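Local atomic coordinates of glutamine synthetase (Helicobacter pylori, PDB entry 5ZLI), a protein that belongs to the glutamine synthetase I-beta family, assembling twelve copies of a chain that joins a beta-grasp domain to a catalytic domain. Residues R30-D33 with T37-H40; L318-N323 with E431-D436; V353-G358 with A364-R369. All blocks are in the same frame, centred on the assembly; numbering follows the deposited sequence.

Contact 1 (R30-D33 with T37-H40)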
loop_
_atom_site.group_PDB
_atom_site.type_symbol
_atom_site.label_atom_id
_atom_site.label_comp_id
_atom_site.label_asym_id
_atom_site.label_seq_id
_atom_site.Cartn_x
_atom_site.Cartn_y
_atom_site.Cartn_z
ATOM N N ARG B 30 5.291 -50.590 -3.770
ATOM C CA ARG B 30 4.082 -49.912 -3.342
ATOM C C ARG B 30 3.054 -50.890 -2.792
ATOM O O ARG B 30 2.948 -52.037 -3.247
ATOM C CB ARG B 30 3.516 -49.101 -4.463
ATOM C CG ARG B 30 4.450 -48.007 -4.809
ATOM C CD ARG B 30 3.751 -46.898 -5.520
ATOM N NE ARG B 30 4.738 -45.911 -5.901
ATOM C CZ ARG B 30 4.494 -44.934 -6.748
ATOM N NH1 ARG B 30 3.290 -44.858 -7.291
ATOM N NH2 ARG B 30 5.452 -44.060 -7.057
ATOM N N PHE B 31 2.330 -50.430 -1.775
ATOM C CA PHE B 31 1.417 -51.277 -1.030
ATOM C C PHE B 31 0.328 -50.397 -0.449
ATOM O O PHE B 31 0.530 -49.203 -0.235
ATOM C CB PHE B 31 2.129 -52.072 0.077
ATOM C CG PHE B 31 2.778 -51.219 1.141
ATOM C CD1 PHE B 31 4.035 -50.666 0.938
ATOM C CD2 PHE B 31 2.139 -50.981 2.357
ATOM C CE1 PHE B 31 4.647 -49.884 1.934
ATOM C CE2 PHE B 31 2.752 -50.186 3.369
ATOM C CZ PHE B 31 3.999 -49.646 3.159
ATOM N N SER B 32 -0.840 -50.983 -0.243
ATOM C CA SER B 32 -2.028 -50.252 0.152
ATOM C C SER B 32 -2.385 -50.632 1.577
ATOM O O SER B 32 -2.596 -51.814 1.869
ATOM C CB SER B 32 -3.176 -50.557 -0.811
ATOM O OG SER B 32 -2.695 -50.565 -2.157
ATOM N N ASP B 33 -2.431 -49.641 2.464
ATOM C CA ASP B 33 -2.964 -49.855 3.803
ATOM C C ASP B 33 -4.475 -50.020 3.707
ATOM O O ASP B 33 -5.050 -50.028 2.617
ATOM C CB ASP B 33 -2.550 -48.723 4.760
ATOM C CG ASP B 33 -3.276 -47.374 4.514
ATOM O OD1 ASP B 33 -3.749 -47.056 3.392
ATOM O OD2 ASP B 33 -3.376 -46.615 5.506
ATOM N N THR B 37 -4.765 -45.721 1.064
ATOM C CA THR B 37 -3.607 -44.941 0.705
ATOM C C THR B 37 -2.556 -45.820 0.074
ATOM O O THR B 37 -2.196 -46.864 0.618
ATOM C CB THR B 37 -3.038 -44.251 1.926
ATOM O OG1 THR B 37 -4.012 -43.335 2.426
ATOM C CG2 THR B 37 -1.745 -43.523 1.543
ATOM N N TRP B 38 -2.034 -45.386 -1.049
ATOM C CA TRP B 38 -0.931 -46.084 -1.651
ATOM C C TRP B 38 0.345 -45.577 -0.980
ATOM O O TRP B 38 0.570 -44.364 -0.879
ATOM C CB TRP B 38 -0.943 -45.846 -3.157
ATOM C CG TRP B 38 -0.509 -46.996 -3.958
ATOM C CD1 TRP B 38 -0.308 -48.271 -3.535
ATOM C CD2 TRP B 38 -0.211 -46.983 -5.348
ATOM N NE1 TRP B 38 0.116 -49.061 -4.582
ATOM C CE2 TRP B 38 0.170 -48.293 -5.708
ATOM C CE3 TRP B 38 -0.231 -45.989 -6.326
ATOM C CZ2 TRP B 38 0.523 -48.632 -6.991
ATOM C CZ3 TRP B 38 0.121 -46.325 -7.593
ATOM C CH2 TRP B 38 0.494 -47.640 -7.924
ATOM N N ASN B 39 1.174 -46.507 -0.513
ATOM C CA ASN B 39 2.400 -46.180 0.194
ATOM C C ASN B 39 3.583 -46.747 -0.575
ATOM O O ASN B 39 3.417 -47.637 -1.408
ATOM C CB ASN B 39 2.387 -46.710 1.628
ATOM C CG ASN B 39 1.324 -46.063 2.476
ATOM O OD1 ASN B 39 1.609 -45.134 3.209
ATOM N ND2 ASN B 39 0.089 -46.558 2.393
ATOM N N HIS B 40 4.765 -46.151 -0.385
ATOM C CA HIS B 40 5.939 -46.640 -1.104
ATOM C C HIS B 40 7.201 -46.538 -0.257
ATOM O O HIS B 40 7.279 -45.802 0.734
ATOM C CB HIS B 40 6.152 -45.911 -2.436
ATOM C CG HIS B 40 6.628 -44.498 -2.299
ATOM N ND1 HIS B 40 7.730 -44.016 -2.971
ATOM C CD2 HIS B 40 6.160 -43.468 -1.558
ATOM C CE1 HIS B 40 7.915 -42.747 -2.660
ATOM N NE2 HIS B 40 6.978 -42.390 -1.802
#

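Contact 2 (L318-N323 with E431-D436)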
loop_
_atom_site.group_PDB
_atom_site.type_symbol
_atom_site.label_atom_id
_atom_site.label_comp_id
_atom_site.label_asym_id
_atom_site.label_seq_id
_atom_site.Cartn_x
_atom_site.Cartn_y
_atom_site.Cartn_z
ATOM N N LEU B 318 -22.798 -53.612 2.926
ATOM C CA LEU B 318 -21.736 -53.443 1.937
ATOM C C LEU B 318 -21.310 -51.987 1.772
ATOM O O LEU B 318 -20.160 -51.715 1.394
ATOM C CB LEU B 318 -22.175 -54.029 0.595
ATOM C CG LEU B 318 -21.091 -54.261 -0.480
ATOM C CD1 LEU B 318 -20.054 -55.159 0.033
ATOM C CD2 LEU B 318 -21.665 -54.889 -1.752
ATOM N N ALA B 319 -22.203 -51.037 2.066
ATOM C CA ALA B 319 -21.853 -49.629 1.909
ATOM C C ALA B 319 -20.623 -49.265 2.724
ATOM O O ALA B 319 -19.861 -48.396 2.315
ATOM C CB ALA B 319 -23.027 -48.745 2.321
ATOM N N ALA B 320 -20.396 -49.952 3.848
ATOM C CA ALA B 320 -19.216 -49.750 4.690
ATOM C C ALA B 320 -17.885 -50.011 3.970
ATOM O O ALA B 320 -16.842 -49.521 4.418
ATOM C CB ALA B 320 -19.333 -50.620 5.938
ATOM N N PHE B 321 -17.866 -50.796 2.899
ATOM C CA PHE B 321 -16.600 -50.926 2.205
ATOM C C PHE B 321 -16.551 -50.157 0.906
ATOM O O PHE B 321 -15.452 -49.763 0.482
ATOM C CB PHE B 321 -16.287 -52.388 1.911
ATOM C CG PHE B 321 -16.256 -53.244 3.125
ATOM C CD1 PHE B 321 -15.130 -53.286 3.916
ATOM C CD2 PHE B 321 -17.340 -54.037 3.459
ATOM C CE1 PHE B 321 -15.084 -54.090 5.045
ATOM C CE2 PHE B 321 -17.304 -54.849 4.590
ATOM C CZ PHE B 321 -16.172 -54.882 5.374
ATOM N N THR B 322 -17.715 -49.942 0.274
ATOM C CA THR B 322 -17.801 -49.229 -0.995
ATOM C C THR B 322 -18.002 -47.738 -0.822
ATOM O O THR B 322 -17.706 -46.975 -1.751
ATOM C CB THR B 322 -18.956 -49.760 -1.850
ATOM O OG1 THR B 322 -20.158 -49.754 -1.081
ATOM C CG2 THR B 322 -18.652 -51.161 -2.306
ATOM N N ASN B 323 -18.548 -47.323 0.329
ATOM C CA ASN B 323 -18.835 -45.917 0.661
ATOM C C ASN B 323 -18.281 -45.682 2.066
ATOM O O ASN B 323 -19.034 -45.540 3.039
ATOM C CB ASN B 323 -20.326 -45.647 0.564
ATOM C CG ASN B 323 -20.843 -45.945 -0.814
ATOM O OD1 ASN B 323 -21.067 -47.109 -1.167
ATOM N ND2 ASN B 323 -21.009 -44.900 -1.625
ATOM N N GLU B 431 -22.823 -50.224 11.456
ATOM C CA GLU B 431 -23.802 -51.000 12.203
ATOM C C GLU B 431 -24.439 -52.085 11.315
ATOM O O GLU B 431 -24.460 -53.267 11.672
ATOM C CB GLU B 431 -24.828 -50.024 12.786
ATOM C CG GLU B 431 -24.269 -49.257 13.994
ATOM C CD GLU B 431 -25.078 -48.014 14.390
ATOM O OE1 GLU B 431 -26.143 -47.726 13.781
ATOM O OE2 GLU B 431 -24.629 -47.321 15.333
ATOM N N GLU B 432 -24.925 -51.706 10.132
ATOM C CA GLU B 432 -25.533 -52.693 9.246
ATOM C C GLU B 432 -24.520 -53.755 8.853
ATOM O O GLU B 432 -24.870 -54.933 8.717
ATOM C CB GLU B 432 -26.119 -52.023 8.002
ATOM C CG GLU B 432 -27.190 -51.019 8.377
ATOM C CD GLU B 432 -28.577 -51.579 8.425
ATOM O OE1 GLU B 432 -28.852 -52.564 7.713
ATOM O OE2 GLU B 432 -29.381 -51.054 9.232
ATOM N N MET B 433 -23.266 -53.363 8.637
ATOM C CA MET B 433 -22.267 -54.373 8.318
ATOM C C MET B 433 -21.999 -55.280 9.499
ATOM O O MET B 433 -21.933 -56.505 9.357
ATOM C CB MET B 433 -20.959 -53.757 7.877
ATOM C CG MET B 433 -19.992 -54.869 7.514
ATOM S SD MET B 433 -18.260 -54.477 7.725
ATOM C CE MET B 433 -18.124 -54.441 9.502
ATOM N N LEU B 434 -21.801 -54.688 10.673
ATOM C CA LEU B 434 -21.433 -55.479 11.835
ATOM C C LEU B 434 -22.541 -56.433 12.232
ATOM O O LEU B 434 -22.260 -57.487 12.803
ATOM C CB LEU B 434 -21.099 -54.552 12.995
ATOM C CG LEU B 434 -19.779 -53.825 12.836
ATOM C CD1 LEU B 434 -19.577 -52.796 13.952
ATOM C CD2 LEU B 434 -18.696 -54.866 12.876
ATOM N N ALA B 435 -23.786 -56.107 11.914
ATOM C CA ALA B 435 -24.915 -56.980 12.195
ATOM C C ALA B 435 -25.195 -57.961 11.063
ATOM O O ALA B 435 -26.159 -58.726 11.139
ATOM C CB ALA B 435 -26.156 -56.155 12.488
ATOM N N ASP B 436 -24.377 -57.960 10.024
ATOM C CA ASP B 436 -24.489 -58.857 8.876
ATOM C C ASP B 436 -23.091 -59.002 8.299
ATOM O O ASP B 436 -22.699 -58.323 7.348
ATOM C CB ASP B 436 -25.418 -58.341 7.787
ATOM C CG ASP B 436 -25.748 -59.406 6.804
ATOM O OD1 ASP B 436 -26.409 -59.099 5.786
ATOM O OD2 ASP B 436 -25.231 -60.529 7.006
#

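Contact 3 (V353-G358 with A364-R369)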
loop_
_atom_site.group_PDB
_atom_site.type_symbol
_atom_site.label_atom_id
_atom_site.label_comp_id
_atom_site.label_asym_id
_atom_site.label_seq_id
_atom_site.Cartn_x
_atom_site.Cartn_y
_atom_site.Cartn_z
ATOM N N VAL B 353 -28.457 -50.177 -8.943
ATOM C CA VAL B 353 -27.835 -50.973 -9.981
ATOM C C VAL B 353 -28.454 -50.580 -11.305
ATOM O O VAL B 353 -29.633 -50.224 -11.389
ATOM C CB VAL B 353 -27.973 -52.486 -9.754
ATOM C CG1 VAL B 353 -26.910 -53.225 -10.583
ATOM C CG2 VAL B 353 -27.870 -52.788 -8.260
ATOM N N ARG B 354 -27.654 -50.678 -12.356
ATOM C CA ARG B 354 -28.116 -50.258 -13.659
ATOM C C ARG B 354 -27.737 -51.314 -14.666
ATOM O O ARG B 354 -26.614 -51.820 -14.647
ATOM C CB ARG B 354 -27.517 -48.911 -14.047
ATOM C CG ARG B 354 -27.628 -48.639 -15.487
ATOM C CD ARG B 354 -27.497 -47.186 -15.726
ATOM N NE ARG B 354 -27.207 -46.978 -17.120
ATOM C CZ ARG B 354 -25.990 -47.039 -17.594
ATOM N NH1 ARG B 354 -24.994 -47.228 -16.742
ATOM N NH2 ARG B 354 -25.774 -46.860 -18.887
ATOM N N ILE B 355 -28.695 -51.665 -15.514
ATOM C CA ILE B 355 -28.461 -52.554 -16.645
ATOM C C ILE B 355 -28.192 -51.682 -17.866
ATOM O O ILE B 355 -29.103 -50.961 -18.314
ATOM C CB ILE B 355 -29.654 -53.479 -16.878
ATOM C CG1 ILE B 355 -29.889 -54.323 -15.636
ATOM C CG2 ILE B 355 -29.382 -54.371 -18.028
ATOM C CD1 ILE B 355 -30.900 -53.704 -14.666
ATOM N N PRO B 356 -26.975 -51.667 -18.395
ATOM C CA PRO B 356 -26.708 -50.869 -19.599
ATOM C C PRO B 356 -27.470 -51.366 -20.826
ATOM O O PRO B 356 -27.871 -52.529 -20.926
ATOM C CB PRO B 356 -25.193 -51.016 -19.789
ATOM C CG PRO B 356 -24.665 -51.341 -18.390
ATOM C CD PRO B 356 -25.743 -52.182 -17.767
ATOM N N TYR B 357 -27.582 -50.460 -21.806
ATOM C CA TYR B 357 -28.394 -50.684 -23.001
ATOM C C TYR B 357 -27.842 -51.808 -23.885
ATOM O O TYR B 357 -28.594 -52.705 -24.285
ATOM C CB TYR B 357 -28.475 -49.386 -23.804
ATOM C CG TYR B 357 -28.896 -49.643 -25.223
ATOM C CD1 TYR B 357 -27.942 -49.755 -26.238
ATOM C CD2 TYR B 357 -30.228 -49.870 -25.540
ATOM C CE1 TYR B 357 -28.312 -50.040 -27.529
ATOM C CE2 TYR B 357 -30.613 -50.166 -26.840
ATOM C CZ TYR B 357 -29.654 -50.240 -27.830
ATOM O OH TYR B 357 -30.016 -50.520 -29.133
ATOM N N GLY B 358 -26.546 -51.756 -24.234
ATOM C CA GLY B 358 -25.934 -52.710 -25.147
ATOM C C GLY B 358 -26.214 -54.169 -24.812
ATOM O O GLY B 358 -26.879 -54.858 -25.594
ATOM N N ALA B 364 -22.660 -58.844 -21.246
ATOM C CA ALA B 364 -23.676 -58.821 -20.211
ATOM C C ALA B 364 -23.022 -58.556 -18.862
ATOM O O ALA B 364 -21.955 -59.101 -18.559
ATOM C CB ALA B 364 -24.452 -60.128 -20.200
ATOM N N ARG B 365 -23.631 -57.665 -18.085
ATOM C CA ARG B 365 -22.981 -57.159 -16.887
ATOM C C ARG B 365 -23.971 -56.301 -16.129
ATOM O O ARG B 365 -24.969 -55.835 -16.682
ATOM C CB ARG B 365 -21.742 -56.322 -17.227
ATOM C CG ARG B 365 -22.026 -54.831 -17.211
ATOM C CD ARG B 365 -21.150 -54.055 -18.133
ATOM N NE ARG B 365 -21.944 -53.156 -18.963
ATOM C CZ ARG B 365 -21.453 -52.500 -20.008
ATOM N NH1 ARG B 365 -20.174 -52.660 -20.325
ATOM N NH2 ARG B 365 -22.231 -51.696 -20.733
ATOM N N PHE B 366 -23.667 -56.074 -14.859
ATOM C CA PHE B 366 -24.315 -55.011 -14.110
ATOM C C PHE B 366 -23.360 -53.832 -13.952
ATOM O O PHE B 366 -22.148 -53.954 -14.152
ATOM C CB PHE B 366 -24.747 -55.493 -12.728
ATOM C CG PHE B 366 -25.763 -56.571 -12.753
ATOM C CD1 PHE B 366 -25.470 -57.823 -12.256
ATOM C CD2 PHE B 366 -27.045 -56.322 -13.219
ATOM C CE1 PHE B 366 -26.439 -58.826 -12.241
ATOM C CE2 PHE B 366 -28.018 -57.322 -13.214
ATOM C CZ PHE B 366 -27.713 -58.574 -12.723
ATOM N N GLU B 367 -23.922 -52.676 -13.614
ATOM C CA GLU B 367 -23.138 -51.541 -13.140
ATOM C C GLU B 367 -23.698 -51.069 -11.803
ATOM O O GLU B 367 -24.882 -50.723 -11.709
ATOM C CB GLU B 367 -23.122 -50.404 -14.156
ATOM C CG GLU B 367 -22.643 -49.075 -13.567
ATOM C CD GLU B 367 -22.975 -47.893 -14.459
ATOM O OE1 GLU B 367 -22.402 -47.802 -15.577
ATOM O OE2 GLU B 367 -23.861 -47.097 -14.069
ATOM N N PHE B 368 -22.875 -51.122 -10.752
ATOM C CA PHE B 368 -23.276 -50.633 -9.427
ATOM C C PHE B 368 -22.855 -49.173 -9.278
ATOM O O PHE B 368 -21.658 -48.853 -9.315
ATOM C CB PHE B 368 -22.673 -51.491 -8.317
ATOM C CG PHE B 368 -22.952 -52.956 -8.488
ATOM C CD1 PHE B 368 -24.186 -53.494 -8.179
ATOM C CD2 PHE B 368 -21.984 -53.797 -9.015
ATOM C CE1 PHE B 368 -24.420 -54.854 -8.364
ATOM C CE2 PHE B 368 -22.223 -55.135 -9.180
ATOM C CZ PHE B 368 -23.425 -55.664 -8.870
ATOM N N ARG B 369 -23.837 -48.297 -9.109
ATOM C CA ARG B 369 -23.596 -46.865 -9.126
ATOM C C ARG B 369 -23.364 -46.278 -7.740
ATOM O O ARG B 369 -23.028 -45.094 -7.646
ATOM C CB ARG B 369 -24.758 -46.135 -9.800
ATOM C CG ARG B 369 -25.017 -46.553 -11.217
ATOM C CD ARG B 369 -26.213 -45.814 -11.778
ATOM N NE ARG B 369 -26.073 -44.355 -11.720
ATOM C CZ ARG B 369 -25.304 -43.640 -12.546
ATOM N NH1 ARG B 369 -24.589 -44.230 -13.496
ATOM N NH2 ARG B 369 -25.245 -42.323 -12.425
#

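Contact 1 (R30-D33 with T37-H40)
Arg-30 meets Trp-38 with its CG set anti to the carbonyl carbon (chi1 -65°) and the rest of the chain extended from CG to NE, a course that lays the arginine across the indole at about a right angle. Arg-30 CD sits over the centre of the six-membered ring of Trp-38, 3.8 Å from its centroid, as a CH-pi contact. Farther out, Arg-30 CZ makes a cation-pi contact over the same ring, with the guanidinium standing perpendicular to the indole and its edge turned to Trp-38 CZ3. NH2 of Arg-30 forms salt bridges with Asp-28 and Asp-87, which hold the far end of the chain. His-40 runs alongside Arg-30, its CB 3.6 Å from Arg-30 CG, and its ND1 is hydrogen-bonded to Asp-28.

Arg-30, Trp-38 and His-40 lie on one face of the sheet, Phe-31 and Asn-39 on the other. Phe-31 CG sits between the backbone N and the carbonyl carbon (chi1 62°), bringing one ring face against Asn-39 CB, 3.7 Å from Phe-31 CZ. Their backbones form the hydrogen-bonded pair: Phe-31 N to Asn-39 O is 3.0 Å and Asn-39 N to Phe-31 O 2.8 Å. Toward the turn, Asp-33 N bonds weakly to Thr-37 O, and Asp-33 OD1 weakly accepts from Thr-37 N. Asn-39 OD1 accepts from Met-191 N of a second subunit, placing this antiparallel beta hairpin of the beta-grasp domain at a subunit interface.

Contact 2 (L318-N323 with E431-D436)
The Met-aromatic contact between Phe-321 and Met-433 carries most of this junction. Met-433 directs its side chain at helix 315-322, with CG anti to the backbone N (chi1 -178°) and a bend at chi3 that leads the methyl CE away from the Phe-321 ring, leaving SD as the atom that touches it. SD comes obliquely to the ring, 4.0 Å from the Phe-321 centroid and 54° off the ring normal, beside the CZ and CE2 end. The two side chains cross at about a right angle, and Met-433 CG, one atom back from the sulfur, lies 4.0 Å from Phe-321 CE2. The Phe-321 ring also meets those of Tyr-454 and, edge-to-face, Phe-446.

The aliphatic part is small: Ala-320 CB lies 4.0 Å from Met-433 CB, so the methyl of one helix meets the root of the methionine on the other. Met-433 also touches Ile-451 of helix 448-466.

Polar interactions flank the apolar patch. Glu-432 OE2 forms a salt bridge with Arg-316 of helix 315-322, and Asp-436 OD1 is hydrogen-bonded to His-314 just before that helix. Within helix 315-322, Leu-318 O accepts from both Phe-321 N, at 2.9 Å, and Thr-322 N, at 3.2 Å, beside the kink.

The whole is a buried helix-helix contact in the helical part of the catalytic domain, centred on a Met-aromatic pair.

Contact 3 (V353-G358 with A364-R369)
A beta hairpin of the catalytic domain brings Arg-354 opposite Glu-367, the antiparallel hydrogen-bonded pair of strands 351-355 and 366-368. Arg-354 N donates to Glu-367 O at 2.8 Å and Glu-367 N to Arg-354 O at 3.0 Å, each donor lying in the carbonyl plane of its acceptor.

On the face of this pair the side chains form a salt-bridge network. Both have CG anti to the backbone N (chi1 163° in Arg-354, 165° in Glu-367) and extended chains, which carries both charged ends out on the same face of the hairpin. Arg-354 NH1 lies about equally close to both carboxylate oxygens of Glu-367, its salt bridge being to OE1 at 2.9 Å, with the guanidinium and carboxylate planes 48° apart. Glu-367 OE2 additionally takes a bond on its syn side from Arg-369 NH1 at 3.0 Å, nearly in the guanidinium plane of that arginine but with the donor standing out of the carboxylate plane. The carboxylate thus lies between two arginines, an arrangement that would offset their like charges. Arg-354 NH2 has a further salt bridge to Asp-74 of a neighbouring subunit, and Arg-369 NH2 is hydrogen-bonded to Glu-337 O.

The opposite face is apolar: Val-353 lies side by side with Phe-368, Val-353 CG1 being 3.6 Å from Phe-368 CD1 and 3.8 Å from Phe-366 CB. Helix 302-313 packs against this side through Leu-308 and Val-311. Toward the loop, Pro-356 CB meets the edge of the Arg-365 guanidinium, 3.2 Å from NH2. With strand 278-286 hydrogen-bonded beside strand 366-368, this is a hairpin within the large mixed sheet of the catalytic domain, charged on one face and apolar on the other.

Contact 1 comes first along the chain and belongs to the beta-grasp domain; contacts 2 and 3 both lie in the catalytic domain, nearest atoms about 6 Å apart without touching. Contact 3 falls between the two helical segments of contact 2, so its hairpin is built from chain that leaves helix 315-322 and later returns as helix 426-434. The centres of contacts 1 and 2 are about 23 Å apart and those of 2 and 3 about 22 Å, while 1 and 3, about 31 Å apart, lie on opposite sides of the chain's centre. Contacts 1 and 3 each use a different sheet and reach different neighbouring subunits, linking both domains to the twelve-chain assembly.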